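Local structure of glucoamylase (Thermoanaerobacterium thermosaccharolyticum, 1LF6) at residues Glu61-Thr66 / Gly336-Trp341; Leu539-Val544 / Arg606-Ile611; Lys370-Asn375 / Lys419-Phe424; Asn176-Ala181 / Glu256-Ala261. The protein hydrolyses terminal alpha-1,4-linked glucose units one after another from the non-reducing ends of starch-type chains, releasing beta-D-glucose, as a family 15 glycosidase. One frame throughout, in Å; residues are numbered along the deposited sequence.

Interaction 1. Residues Glu61-Thr66 / Gly336-Trp341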
loop_
_atom_site.group_PDB
_atom_site.type_symbol
_atom_site.label_atom_id
_atom_site.label_comp_id
_atom_site.label_asym_id
_atom_site.label_seq_id
_atom_site.Cartn_x
_atom_site.Cartn_y
_atom_site.Cartn_z
ATOM N N GLU A 61 -7.421 4.136 8.932
ATOM C CA GLU A 61 -7.786 2.722 8.976
ATOM C C GLU A 61 -6.917 1.887 9.918
ATOM O O GLU A 61 -5.704 2.092 10.018
ATOM C CB GLU A 61 -7.712 2.088 7.582
ATOM C CG GLU A 61 -8.775 2.534 6.594
ATOM C CD GLU A 61 -8.381 3.776 5.818
ATOM O OE1 GLU A 61 -7.219 4.202 5.928
ATOM O OE2 GLU A 61 -9.240 4.320 5.090
ATOM N N VAL A 62 -7.557 0.949 10.615
ATOM C CA VAL A 62 -6.870 0.039 11.524
ATOM C C VAL A 62 -7.349 -1.348 11.128
ATOM O O VAL A 62 -8.548 -1.569 10.941
ATOM C CB VAL A 62 -7.222 0.309 13.010
ATOM C CG1 VAL A 62 -6.403 -0.610 13.906
ATOM C CG2 VAL A 62 -6.943 1.764 13.363
ATOM N N TYR A 63 -6.415 -2.281 11.007
ATOM C CA TYR A 63 -6.735 -3.637 10.572
ATOM C C TYR A 63 -6.566 -4.724 11.627
ATOM O O TYR A 63 -5.637 -4.682 12.435
ATOM C CB TYR A 63 -5.867 -3.984 9.360
ATOM C CG TYR A 63 -6.045 -3.035 8.194
ATOM C CD1 TYR A 63 -6.737 -3.428 7.048
ATOM C CD2 TYR A 63 -5.543 -1.736 8.246
ATOM C CE1 TYR A 63 -6.927 -2.547 5.982
ATOM C CE2 TYR A 63 -5.728 -0.846 7.188
ATOM C CZ TYR A 63 -6.419 -1.257 6.060
ATOM O OH TYR A 63 -6.600 -0.377 5.011
ATOM N N TYR A 64 -7.468 -5.703 11.580
ATOM C CA TYR A 64 -7.478 -6.851 12.482
ATOM C C TYR A 64 -8.589 -7.808 12.061
ATOM O O TYR A 64 -9.690 -7.375 11.718
ATOM C CB TYR A 64 -7.708 -6.414 13.940
ATOM C CG TYR A 64 -8.234 -7.528 14.831
ATOM C CD1 TYR A 64 -9.600 -7.810 14.894
ATOM C CD2 TYR A 64 -7.366 -8.331 15.573
ATOM C CE1 TYR A 64 -10.089 -8.858 15.668
ATOM C CE2 TYR A 64 -7.846 -9.388 16.355
ATOM C CZ TYR A 64 -9.210 -9.643 16.395
ATOM O OH TYR A 64 -9.700 -10.679 17.160
ATOM N N PRO A 65 -8.322 -9.124 12.094
ATOM C CA PRO A 65 -7.070 -9.772 12.491
ATOM C C PRO A 65 -6.171 -10.075 11.295
ATOM O O PRO A 65 -5.122 -10.706 11.439
ATOM C CB PRO A 65 -7.558 -11.038 13.166
ATOM C CG PRO A 65 -8.688 -11.434 12.267
ATOM C CD PRO A 65 -9.410 -10.118 12.008
ATOM N N THR A 66 -6.599 -9.640 10.115
ATOM C CA THR A 66 -5.831 -9.855 8.896
ATOM C C THR A 66 -5.576 -8.504 8.246
ATOM O O THR A 66 -6.326 -7.551 8.462
ATOM C CB THR A 66 -6.583 -10.743 7.893
ATOM O OG1 THR A 66 -7.820 -10.117 7.549
ATOM C CG2 THR A 66 -6.853 -12.125 8.488
ATOM N N GLY A 336 -9.364 -2.868 -2.658
ATOM C CA GLY A 336 -8.791 -3.150 -3.962
ATOM C C GLY A 336 -7.299 -3.422 -3.903
ATOM O O GLY A 336 -6.826 -4.410 -4.463
ATOM N N TYR A 337 -6.553 -2.551 -3.229
ATOM C CA TYR A 337 -5.108 -2.725 -3.108
ATOM C C TYR A 337 -4.729 -3.697 -1.990
ATOM O O TYR A 337 -3.548 -3.945 -1.749
ATOM C CB TYR A 337 -4.419 -1.372 -2.877
ATOM C CG TYR A 337 -4.324 -0.512 -4.118
ATOM C CD1 TYR A 337 -5.462 0.067 -4.679
ATOM C CD2 TYR A 337 -3.099 -0.306 -4.755
ATOM C CE1 TYR A 337 -5.384 0.827 -5.843
ATOM C CE2 TYR A 337 -3.010 0.453 -5.919
ATOM C CZ TYR A 337 -4.158 1.014 -6.457
ATOM O OH TYR A 337 -4.089 1.759 -7.609
ATOM N N HIS A 338 -5.731 -4.243 -1.305
ATOM C CA HIS A 338 -5.472 -5.194 -0.227
ATOM C C HIS A 338 -5.485 -6.609 -0.786
ATOM O O HIS A 338 -5.794 -7.567 -0.078
ATOM C CB HIS A 338 -6.515 -5.064 0.884
ATOM C CG HIS A 338 -6.500 -3.733 1.567
ATOM N ND1 HIS A 338 -6.984 -2.586 0.976
ATOM C CD2 HIS A 338 -6.031 -3.360 2.781
ATOM C CE1 HIS A 338 -6.815 -1.563 1.796
ATOM N NE2 HIS A 338 -6.238 -2.006 2.899
ATOM N N LEU A 339 -5.151 -6.725 -2.066
ATOM C CA LEU A 339 -5.102 -8.011 -2.735
ATOM C C LEU A 339 -3.648 -8.341 -3.022
ATOM O O LEU A 339 -2.773 -7.484 -2.886
ATOM C CB LEU A 339 -5.902 -7.960 -4.042
ATOM C CG LEU A 339 -7.404 -7.732 -3.862
ATOM C CD1 LEU A 339 -8.065 -7.453 -5.207
ATOM C CD2 LEU A 339 -8.015 -8.957 -3.200
ATOM N N VAL A 340 -3.393 -9.584 -3.411
ATOM C CA VAL A 340 -2.040 -10.027 -3.709
ATOM C C VAL A 340 -1.864 -10.193 -5.207
ATOM O O VAL A 340 -2.589 -10.957 -5.844
ATOM C CB VAL A 340 -1.724 -11.392 -3.022
ATOM C CG1 VAL A 340 -0.273 -11.795 -3.294
ATOM C CG2 VAL A 340 -1.974 -11.300 -1.522
ATOM N N TRP A 341 -0.914 -9.456 -5.766
ATOM C CA TRP A 341 -0.597 -9.538 -7.190
ATOM C C TRP A 341 0.779 -10.168 -7.319
ATOM O O TRP A 341 1.736 -9.746 -6.666
ATOM C CB TRP A 341 -0.541 -8.150 -7.830
ATOM C CG TRP A 341 -1.854 -7.583 -8.279
ATOM C CD1 TRP A 341 -2.408 -7.677 -9.530
ATOM C CD2 TRP A 341 -2.734 -6.755 -7.511
ATOM N NE1 TRP A 341 -3.572 -6.945 -9.587
ATOM C CE2 TRP A 341 -3.798 -6.370 -8.364
ATOM C CE3 TRP A 341 -2.726 -6.295 -6.184
ATOM C CZ2 TRP A 341 -4.844 -5.543 -7.932
ATOM C CZ3 TRP A 341 -3.766 -5.473 -5.755
ATOM C CH2 TRP A 341 -4.813 -5.105 -6.631
#
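The hydroxyl of Y63 and the imidazole of H338 share one short hydrogen bond, OH to NE2 at 2.7 Å, in which either group could supply the proton. The oxygen arrives at the edge of the imidazole, near its plane, and the bond is moderately bent (146°). Beside it the phenol rim lies close to the imidazole, with CE1 of Y63 3.4 Å from CD2 of H338. The rings meet rim to rim, their planes 28° apart, and neither lies over the face of the other. Tyrosine suits this place because it carries a polar hydroxyl at the end of a long flat group, and histidine because its ring nitrogen can donate or accept a hydrogen bond. Both residues are buried, so the bond satisfies polar atoms away from water. A phenylalanine here would probably leave NE2 of H338, a buried nitrogen, without this partner. Y63 ends strand 58-63, whose backbone pairs with W51 in the neighbouring strand 51-55, and its side chain also touches A70 of strand 70-80. H338 belongs to the loop between helices 296-306 and 342-355, so the bond ties the N-terminal beta domain to the catalytic helical domain.

Interaction 2. Residues Leu539-Val544 / Arg606-Ile611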
loop_
_atom_site.group_PDB
_atom_site.type_symbol
_atom_site.label_atom_id
_atom_site.label_comp_id
_atom_site.label_asym_id
_atom_site.label_seq_id
_atom_site.Cartn_x
_atom_site.Cartn_y
_atom_site.Cartn_z
ATOM N N LEU A 539 12.250 -4.667 -21.054
ATOM C CA LEU A 539 13.065 -5.443 -21.983
ATOM C C LEU A 539 14.519 -5.441 -21.523
ATOM O O LEU A 539 15.169 -6.482 -21.508
ATOM C CB LEU A 539 12.983 -4.856 -23.400
ATOM C CG LEU A 539 11.694 -5.073 -24.204
ATOM C CD1 LEU A 539 11.652 -4.089 -25.368
ATOM C CD2 LEU A 539 11.620 -6.517 -24.704
ATOM N N VAL A 540 15.027 -4.270 -21.150
ATOM C CA VAL A 540 16.409 -4.154 -20.689
ATOM C C VAL A 540 16.546 -4.597 -19.224
ATOM O O VAL A 540 17.505 -5.275 -18.855
ATOM C CB VAL A 540 16.932 -2.701 -20.852
ATOM C CG1 VAL A 540 16.734 -2.225 -22.298
ATOM C CG2 VAL A 540 16.213 -1.777 -19.904
ATOM N N ARG A 541 15.577 -4.215 -18.397
ATOM C CA ARG A 541 15.567 -4.577 -16.983
ATOM C C ARG A 541 15.703 -6.092 -16.792
ATOM O O ARG A 541 16.406 -6.560 -15.893
ATOM C CB ARG A 541 14.261 -4.095 -16.344
ATOM C CG ARG A 541 14.130 -4.358 -14.848
ATOM C CD ARG A 541 15.257 -3.713 -14.049
ATOM N NE ARG A 541 14.950 -3.702 -12.622
ATOM C CZ ARG A 541 14.166 -2.809 -12.016
ATOM N NH1 ARG A 541 13.947 -2.901 -10.712
ATOM N NH2 ARG A 541 13.618 -1.809 -12.697
ATOM N N LEU A 542 15.032 -6.858 -17.646
ATOM C CA LEU A 542 15.067 -8.318 -17.556
ATOM C C LEU A 542 16.201 -8.992 -18.333
ATOM O O LEU A 542 16.327 -10.214 -18.299
ATOM C CB LEU A 542 13.721 -8.893 -18.009
ATOM C CG LEU A 542 12.578 -8.707 -17.005
ATOM C CD1 LEU A 542 11.233 -8.806 -17.707
ATOM C CD2 LEU A 542 12.708 -9.764 -15.911
ATOM N N GLY A 543 17.023 -8.197 -19.017
ATOM C CA GLY A 543 18.136 -8.741 -19.784
ATOM C C GLY A 543 17.756 -9.356 -21.118
ATOM O O GLY A 543 18.482 -10.197 -21.666
ATOM N N VAL A 544 16.613 -8.932 -21.647
ATOM C CA VAL A 544 16.109 -9.439 -22.917
ATOM C C VAL A 544 16.655 -8.618 -24.084
ATOM O O VAL A 544 16.900 -9.152 -25.166
ATOM C CB VAL A 544 14.560 -9.433 -22.917
ATOM C CG1 VAL A 544 14.021 -9.872 -24.269
ATOM C CG2 VAL A 544 14.054 -10.372 -21.823
ATOM N N ARG A 606 13.176 4.128 -14.619
ATOM C CA ARG A 606 14.056 4.801 -15.571
ATOM C C ARG A 606 15.469 4.837 -15.000
ATOM O O ARG A 606 16.453 4.682 -15.726
ATOM C CB ARG A 606 13.597 6.239 -15.849
ATOM C CG ARG A 606 14.650 7.071 -16.578
ATOM C CD ARG A 606 14.973 6.525 -17.984
ATOM N NE ARG A 606 13.973 6.963 -18.945
ATOM C CZ ARG A 606 14.201 7.821 -19.933
ATOM N NH1 ARG A 606 13.214 8.157 -20.744
ATOM N NH2 ARG A 606 15.410 8.322 -20.134
ATOM N N GLY A 607 15.560 5.064 -13.693
ATOM C CA GLY A 607 16.854 5.107 -13.039
ATOM C C GLY A 607 17.549 3.771 -13.194
ATOM O O GLY A 607 18.755 3.708 -13.427
ATOM N N MET A 608 16.781 2.693 -13.068
ATOM C CA MET A 608 17.340 1.360 -13.205
ATOM C C MET A 608 17.829 1.156 -14.630
ATOM O O MET A 608 18.867 0.521 -14.857
ATOM C CB MET A 608 16.299 0.303 -12.830
ATOM C CG MET A 608 16.053 0.205 -11.339
ATOM S SD MET A 608 17.559 -0.190 -10.386
ATOM C CE MET A 608 17.747 -1.924 -10.736
ATOM N N TYR A 609 17.100 1.696 -15.602
ATOM C CA TYR A 609 17.548 1.563 -16.984
ATOM C C TYR A 609 18.853 2.335 -17.173
ATOM O O TYR A 609 19.773 1.857 -17.834
ATOM C CB TYR A 609 16.507 2.100 -17.972
ATOM C CG TYR A 609 17.131 2.423 -19.314
ATOM C CD1 TYR A 609 17.549 3.719 -19.613
ATOM C CD2 TYR A 609 17.398 1.415 -20.244
ATOM C CE1 TYR A 609 18.225 4.008 -20.802
ATOM C CE2 TYR A 609 18.072 1.688 -21.434
ATOM C CZ TYR A 609 18.487 2.989 -21.707
ATOM O OH TYR A 609 19.174 3.272 -22.869
ATOM N N GLU A 610 18.928 3.526 -16.592
ATOM C CA GLU A 610 20.125 4.339 -16.725
ATOM C C GLU A 610 21.355 3.590 -16.218
ATOM O O GLU A 610 22.426 3.683 -16.815
ATOM C CB GLU A 610 19.947 5.671 -15.995
ATOM C CG GLU A 610 18.899 6.589 -16.635
ATOM C CD GLU A 610 19.238 6.976 -18.076
ATOM O OE1 GLU A 610 20.406 7.325 -18.333
ATOM O OE2 GLU A 610 18.337 6.948 -18.944
ATOM N N ILE A 611 21.206 2.840 -15.129
ATOM C CA ILE A 611 22.316 2.067 -14.595
ATOM C C ILE A 611 22.735 1.042 -15.646
ATOM O O ILE A 611 23.927 0.869 -15.923
ATOM C CB ILE A 611 21.929 1.334 -13.287
ATOM C CG1 ILE A 611 21.667 2.365 -12.178
ATOM C CG2 ILE A 611 23.050 0.373 -12.867
ATOM C CD1 ILE A 611 21.268 1.756 -10.846
#
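V540 meets Y609, and the next residue, R541, meets M608, so two neighbours on helix 538-541 face two neighbours on helix 600-612. From V540 the methyl CG2 points at the edge of the tyrosine ring, in its plane, and stops 3.4 Å from CD2 of Y609. A compact, branched valine suits the place because a methyl on CB reaches the ring edge without a longer chain. The phenol end of Y609 is engaged elsewhere, its OH bonded to the carbonyl of A547. R541 then sends its chain out with CG opposite the backbone N (chi1 -178°) and a bend at chi2, which carries the guanidinium over to M608. There the methionine lies against one face of the flat group: CG of M608 sits 3.3 Å above the guanidinium plane toward its rim, and CB of M608 is 3.4 Å from NH2 of R541. Bends at chi2 and chi3 of M608 bring CE back to 3.8 Å from NE of R541. Further on, G543 closes the helix with positive phi in a Schellman motif, a conformation that glycine adopts easily. The chemistry is divided by direction: the arginine's N-H groups form salt bridges with D673 and E658, so its buried charge is probably neutralised by these acids, while its poorly hydrated face packs against the apolar carbons of M608.

Interaction 3. Residues Lys370-Asn375 / Lys419-Phe424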
loop_
_atom_site.group_PDB
_atom_site.type_symbol
_atom_site.label_atom_id
_atom_site.label_comp_id
_atom_site.label_asym_id
_atom_site.label_seq_id
_atom_site.Cartn_x
_atom_site.Cartn_y
_atom_site.Cartn_z
ATOM N N LYS A 370 1.683 -22.113 -3.419
ATOM C CA LYS A 370 0.413 -22.580 -2.876
ATOM C C LYS A 370 -0.708 -22.183 -3.842
ATOM O O LYS A 370 -1.655 -22.944 -4.069
ATOM C CB LYS A 370 0.188 -21.946 -1.498
ATOM C CG LYS A 370 -0.683 -22.746 -0.532
ATOM C CD LYS A 370 -2.091 -22.972 -1.062
ATOM C CE LYS A 370 -2.989 -23.634 -0.020
ATOM N NZ LYS A 370 -3.210 -22.750 1.159
ATOM N N VAL A 371 -0.596 -20.989 -4.418
ATOM C CA VAL A 371 -1.606 -20.521 -5.358
ATOM C C VAL A 371 -1.633 -21.415 -6.599
ATOM O O VAL A 371 -2.703 -21.812 -7.066
ATOM C CB VAL A 371 -1.346 -19.047 -5.782
ATOM C CG1 VAL A 371 -2.263 -18.664 -6.928
ATOM C CG2 VAL A 371 -1.598 -18.112 -4.603
ATOM N N VAL A 372 -0.456 -21.740 -7.123
ATOM C CA VAL A 372 -0.370 -22.582 -8.308
ATOM C C VAL A 372 -0.884 -23.987 -8.011
ATOM O O VAL A 372 -1.505 -24.623 -8.863
ATOM C CB VAL A 372 1.080 -22.667 -8.838
ATOM C CG1 VAL A 372 1.142 -23.597 -10.045
ATOM C CG2 VAL A 372 1.572 -21.280 -9.222
ATOM N N LYS A 373 -0.643 -24.466 -6.797
ATOM C CA LYS A 373 -1.105 -25.796 -6.425
ATOM C C LYS A 373 -2.628 -25.877 -6.481
ATOM O O LYS A 373 -3.188 -26.865 -6.946
ATOM C CB LYS A 373 -0.630 -26.158 -5.019
ATOM C CG LYS A 373 -1.046 -27.560 -4.603
ATOM C CD LYS A 373 -0.882 -27.780 -3.115
ATOM C CE LYS A 373 -1.418 -29.146 -2.708
ATOM N NZ LYS A 373 -1.435 -29.304 -1.229
ATOM N N ASP A 374 -3.302 -24.829 -6.021
ATOM C CA ASP A 374 -4.757 -24.825 -6.019
ATOM C C ASP A 374 -5.420 -24.315 -7.301
ATOM O O ASP A 374 -6.613 -24.547 -7.509
ATOM C CB ASP A 374 -5.288 -24.007 -4.838
ATOM C CG ASP A 374 -4.727 -24.468 -3.500
ATOM O OD1 ASP A 374 -4.677 -25.692 -3.255
ATOM O OD2 ASP A 374 -4.347 -23.601 -2.686
ATOM N N ASN A 375 -4.667 -23.636 -8.164
ATOM C CA ASN A 375 -5.241 -23.089 -9.394
ATOM C C ASN A 375 -4.605 -23.590 -10.683
ATOM O O ASN A 375 -5.230 -23.533 -11.743
ATOM C CB ASN A 375 -5.157 -21.560 -9.372
ATOM C CG ASN A 375 -6.039 -20.948 -8.321
ATOM O OD1 ASN A 375 -7.266 -20.943 -8.451
ATOM N ND2 ASN A 375 -5.426 -20.434 -7.260
ATOM N N LYS A 419 7.223 -25.907 -13.609
ATOM C CA LYS A 419 6.672 -26.651 -14.737
ATOM C C LYS A 419 5.223 -26.286 -15.068
ATOM O O LYS A 419 4.901 -26.022 -16.224
ATOM C CB LYS A 419 6.807 -28.161 -14.495
ATOM C CG LYS A 419 6.252 -29.027 -15.613
ATOM C CD LYS A 419 6.942 -30.391 -15.638
ATOM C CE LYS A 419 6.148 -31.402 -16.446
ATOM N NZ LYS A 419 5.764 -30.893 -17.789
ATOM N N PRO A 420 4.328 -26.265 -14.069
ATOM C CA PRO A 420 2.950 -25.906 -14.428
ATOM C C PRO A 420 2.805 -24.504 -15.040
ATOM O O PRO A 420 2.039 -24.311 -15.987
ATOM C CB PRO A 420 2.187 -26.066 -13.109
ATOM C CG PRO A 420 3.260 -25.944 -12.053
ATOM C CD PRO A 420 4.428 -26.666 -12.657
ATOM N N LEU A 421 3.546 -23.533 -14.516
ATOM C CA LEU A 421 3.466 -22.173 -15.046
ATOM C C LEU A 421 4.119 -22.072 -16.417
ATOM O O LEU A 421 3.600 -21.398 -17.306
ATOM C CB LEU A 421 4.113 -21.174 -14.080
ATOM C CG LEU A 421 3.353 -20.927 -12.777
ATOM C CD1 LEU A 421 4.125 -19.936 -11.923
ATOM C CD2 LEU A 421 1.943 -20.395 -13.085
ATOM N N ALA A 422 5.257 -22.741 -16.587
ATOM C CA ALA A 422 5.953 -22.719 -17.863
ATOM C C ALA A 422 5.076 -23.352 -18.939
ATOM O O ALA A 422 4.966 -22.827 -20.050
ATOM C CB ALA A 422 7.283 -23.467 -17.758
ATOM N N ASP A 423 4.451 -24.479 -18.605
ATOM C CA ASP A 423 3.579 -25.174 -19.549
ATOM C C ASP A 423 2.349 -24.332 -19.865
ATOM O O ASP A 423 1.849 -24.347 -20.986
ATOM C CB ASP A 423 3.134 -26.530 -18.991
ATOM C CG ASP A 423 4.286 -27.526 -18.873
ATOM O OD1 ASP A 423 5.262 -27.409 -19.643
ATOM O OD2 ASP A 423 4.198 -28.431 -18.021
ATOM N N PHE A 424 1.860 -23.598 -18.871
ATOM C CA PHE A 424 0.692 -22.754 -19.074
ATOM C C PHE A 424 1.036 -21.608 -20.030
ATOM O O PHE A 424 0.268 -21.293 -20.940
ATOM C CB PHE A 424 0.202 -22.200 -17.734
ATOM C CG PHE A 424 -1.029 -21.351 -17.844
ATOM C CD1 PHE A 424 -1.026 -20.038 -17.382
ATOM C CD2 PHE A 424 -2.192 -21.856 -18.416
ATOM C CE1 PHE A 424 -2.164 -19.242 -17.489
ATOM C CE2 PHE A 424 -3.333 -21.068 -18.527
ATOM C CZ PHE A 424 -3.318 -19.759 -18.063
#
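V372 carries the whole apolar contact, one methyl to each of two neighbours on the opposing helix. Its CG1 reaches the pyrrolidine ring of P420, 3.7 Å from CG, and the two side chains cross at about a right angle. The other methyl, CG2, meets the fork of L421, lying 4.0 Å from CD1 and the same from CD2. With chi1 at 178°, CG1 stands opposite the backbone N and CG2 opposite the carbonyl carbon, which directs one branch to each partner. An alanine here, lacking both methyls, would probably open a gap beside P420 and leave the fork of L421 without this partner. Proline suits its place because its rigid ring presents a fixed apolar surface, and, lacking an N-H, it leaves helix 414-428 kinked there. Within each of the two segments there are also polar bonds. ND2 of N375 donates to the carbonyl O of V371 at 3.1 Å, tilted 26° from the carbonyl plane, near the end of helix 358-375. On the partner helix NZ of K419 forms a salt bridge with OD2 of D423 at 2.9 Å, meeting the syn lone pair of that oxygen, while OD1 of D423 bonds to Y474 on a third helix, 468-489. Between the two segments the contact is therefore apolar, made by van der Waals touches of carbon on carbon, and the K419-D423 pair takes no part in it.

Interaction 4. Residues Asn176-Ala181 / Glu256-Ala261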
loop_
_atom_site.group_PDB
_atom_site.type_symbol
_atom_site.label_atom_id
_atom_site.label_comp_id
_atom_site.label_asym_id
_atom_site.label_seq_id
_atom_site.Cartn_x
_atom_site.Cartn_y
_atom_site.Cartn_z
ATOM N N ASN A 176 -13.571 -0.196 34.579
ATOM C CA ASN A 176 -13.024 0.550 33.453
ATOM C C ASN A 176 -14.106 0.716 32.389
ATOM O O ASN A 176 -14.598 -0.269 31.835
ATOM C CB ASN A 176 -11.818 -0.191 32.868
ATOM C CG ASN A 176 -10.509 0.540 33.107
ATOM O OD1 ASN A 176 -10.233 1.567 32.479
ATOM N ND2 ASN A 176 -9.697 0.020 34.024
ATOM N N GLU A 177 -14.485 1.960 32.119
ATOM C CA GLU A 177 -15.506 2.234 31.118
ATOM C C GLU A 177 -14.927 2.143 29.717
ATOM O O GLU A 177 -14.071 2.939 29.339
ATOM C CB GLU A 177 -16.114 3.620 31.329
ATOM C CG GLU A 177 -17.127 3.690 32.456
ATOM C CD GLU A 177 -17.817 5.038 32.531
ATOM O OE1 GLU A 177 -18.853 5.126 33.216
ATOM O OE2 GLU A 177 -17.325 6.007 31.908
ATOM N N MET A 178 -15.404 1.169 28.951
ATOM C CA MET A 178 -14.927 0.966 27.591
ATOM C C MET A 178 -16.059 1.058 26.571
ATOM O O MET A 178 -17.135 0.491 26.770
ATOM C CB MET A 178 -14.257 -0.408 27.469
ATOM C CG MET A 178 -13.034 -0.610 28.347
ATOM S SD MET A 178 -12.377 -2.290 28.208
ATOM C CE MET A 178 -11.050 -2.237 29.431
ATOM N N LEU A 179 -15.813 1.787 25.487
ATOM C CA LEU A 179 -16.794 1.919 24.415
ATOM C C LEU A 179 -16.576 0.706 23.518
ATOM O O LEU A 179 -15.478 0.498 22.999
ATOM C CB LEU A 179 -16.569 3.212 23.624
ATOM C CG LEU A 179 -17.115 4.505 24.238
ATOM C CD1 LEU A 179 -16.608 4.669 25.657
ATOM C CD2 LEU A 179 -16.704 5.696 23.379
ATOM N N MET A 180 -17.618 -0.099 23.351
ATOM C CA MET A 180 -17.524 -1.307 22.543
ATOM C C MET A 180 -18.190 -1.175 21.178
ATOM O O MET A 180 -19.120 -0.389 20.999
ATOM C CB MET A 180 -18.164 -2.481 23.289
ATOM C CG MET A 180 -17.744 -2.607 24.744
ATOM S SD MET A 180 -15.983 -2.918 24.938
ATOM C CE MET A 180 -15.899 -4.596 24.307
ATOM N N ALA A 181 -17.708 -1.966 20.224
ATOM C CA ALA A 181 -18.254 -1.986 18.873
ATOM C C ALA A 181 -18.123 -3.408 18.356
ATOM O O ALA A 181 -17.147 -4.096 18.657
ATOM C CB ALA A 181 -17.489 -1.023 17.973
ATOM N N GLU A 256 -12.858 -10.981 25.447
ATOM C CA GLU A 256 -11.515 -10.974 24.884
ATOM C C GLU A 256 -11.039 -9.545 24.648
ATOM O O GLU A 256 -9.963 -9.159 25.102
ATOM C CB GLU A 256 -11.467 -11.752 23.567
ATOM C CG GLU A 256 -10.070 -12.261 23.224
ATOM C CD GLU A 256 -9.930 -12.715 21.779
ATOM O OE1 GLU A 256 -10.911 -13.243 21.216
ATOM O OE2 GLU A 256 -8.829 -12.557 21.210
ATOM N N ALA A 257 -11.843 -8.755 23.942
ATOM C CA ALA A 257 -11.475 -7.371 23.657
ATOM C C ALA A 257 -11.181 -6.593 24.936
ATOM O O ALA A 257 -10.139 -5.945 25.051
ATOM C CB ALA A 257 -12.588 -6.684 22.870
ATOM N N ALA A 258 -12.101 -6.662 25.896
ATOM C CA ALA A 258 -11.946 -5.954 27.166
ATOM C C ALA A 258 -10.703 -6.417 27.920
ATOM O O ALA A 258 -9.914 -5.603 28.387
ATOM C CB ALA A 258 -13.187 -6.156 28.033
ATOM N N LYS A 259 -10.539 -7.729 28.035
ATOM C CA LYS A 259 -9.389 -8.295 28.726
ATOM C C LYS A 259 -8.076 -7.826 28.101
ATOM O O LYS A 259 -7.117 -7.517 28.807
ATOM C CB LYS A 259 -9.453 -9.821 28.680
ATOM C CG LYS A 259 -8.289 -10.507 29.380
ATOM C CD LYS A 259 -8.426 -12.017 29.322
ATOM C CE LYS A 259 -7.324 -12.701 30.113
ATOM N NZ LYS A 259 -7.353 -12.296 31.548
ATOM N N THR A 260 -8.041 -7.780 26.774
ATOM C CA THR A 260 -6.848 -7.349 26.054
ATOM C C THR A 260 -6.538 -5.883 26.353
ATOM O O THR A 260 -5.380 -5.513 26.543
ATOM C CB THR A 260 -7.028 -7.532 24.531
ATOM O OG1 THR A 260 -7.313 -8.907 24.250
ATOM C CG2 THR A 260 -5.765 -7.116 23.784
ATOM N N ALA A 261 -7.573 -5.053 26.398
ATOM C CA ALA A 261 -7.393 -3.637 26.687
ATOM C C ALA A 261 -6.845 -3.468 28.101
ATOM O O ALA A 261 -5.975 -2.631 28.347
ATOM C CB ALA A 261 -8.719 -2.900 26.549
#
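M178 makes the close part of this contact, laying its thioether against the helix where alanines leave room for it. Its chain runs straight from CG outward, which carries the sulfur and the terminal methyl up to the helix surface: SD of M178 lies 3.8 Å from CA of A258, and CE is 3.7 Å from the carbonyl O of A258. The same methyl sits 3.8 Å from CB of A261, one turn further along. Methionine suits the task because its chain is long, unbranched and flexible, and alanine because its small side chain lets the strand's residues come close to the backbone. The contact with M180 is looser. Its chain bends at chi2 and chi3 and brings CE no nearer than 4.2 Å to CB of A257. On the far side of the helix the character changes, for K259 points away from the strand and is exposed to solvent. T260, which is buried, turns its OG1 back to the carbonyl O of E256 at 2.8 Å. Segments 176-181 and 256-261 run at 136° between their N-to-C directions, with axes 10.4 Å apart at closest approach. Helix 254-266 is thus packed on the face of an antiparallel sheet of the N-terminal beta-sandwich domain, also meeting strands 166-173 and 186-192.

Interaction 4 lies in the N-terminal beta-sandwich domain, interactions 2 and 3 in the helical catalytic domain, and interaction 1 joins the two. In sequence, both segments of interaction 4 fall between those of interaction 1, and interactions 3 and 2 then follow in that order. Measured between centres, interaction 1 is about 24 Å from interaction 4 and about 25 Å from interaction 3, whereas interactions 2 and 4 are about 53 Å apart on opposite sides of the chain's centre. Interactions 2 and 3, their centres about 28 Å apart, join different pairs of helices in the helical domain, whose fold is an (alpha/alpha) barrel. Contacts inside the domains use mainly carbon surfaces, with an arginine face in interaction 2; the one between them is a hydrogen bond.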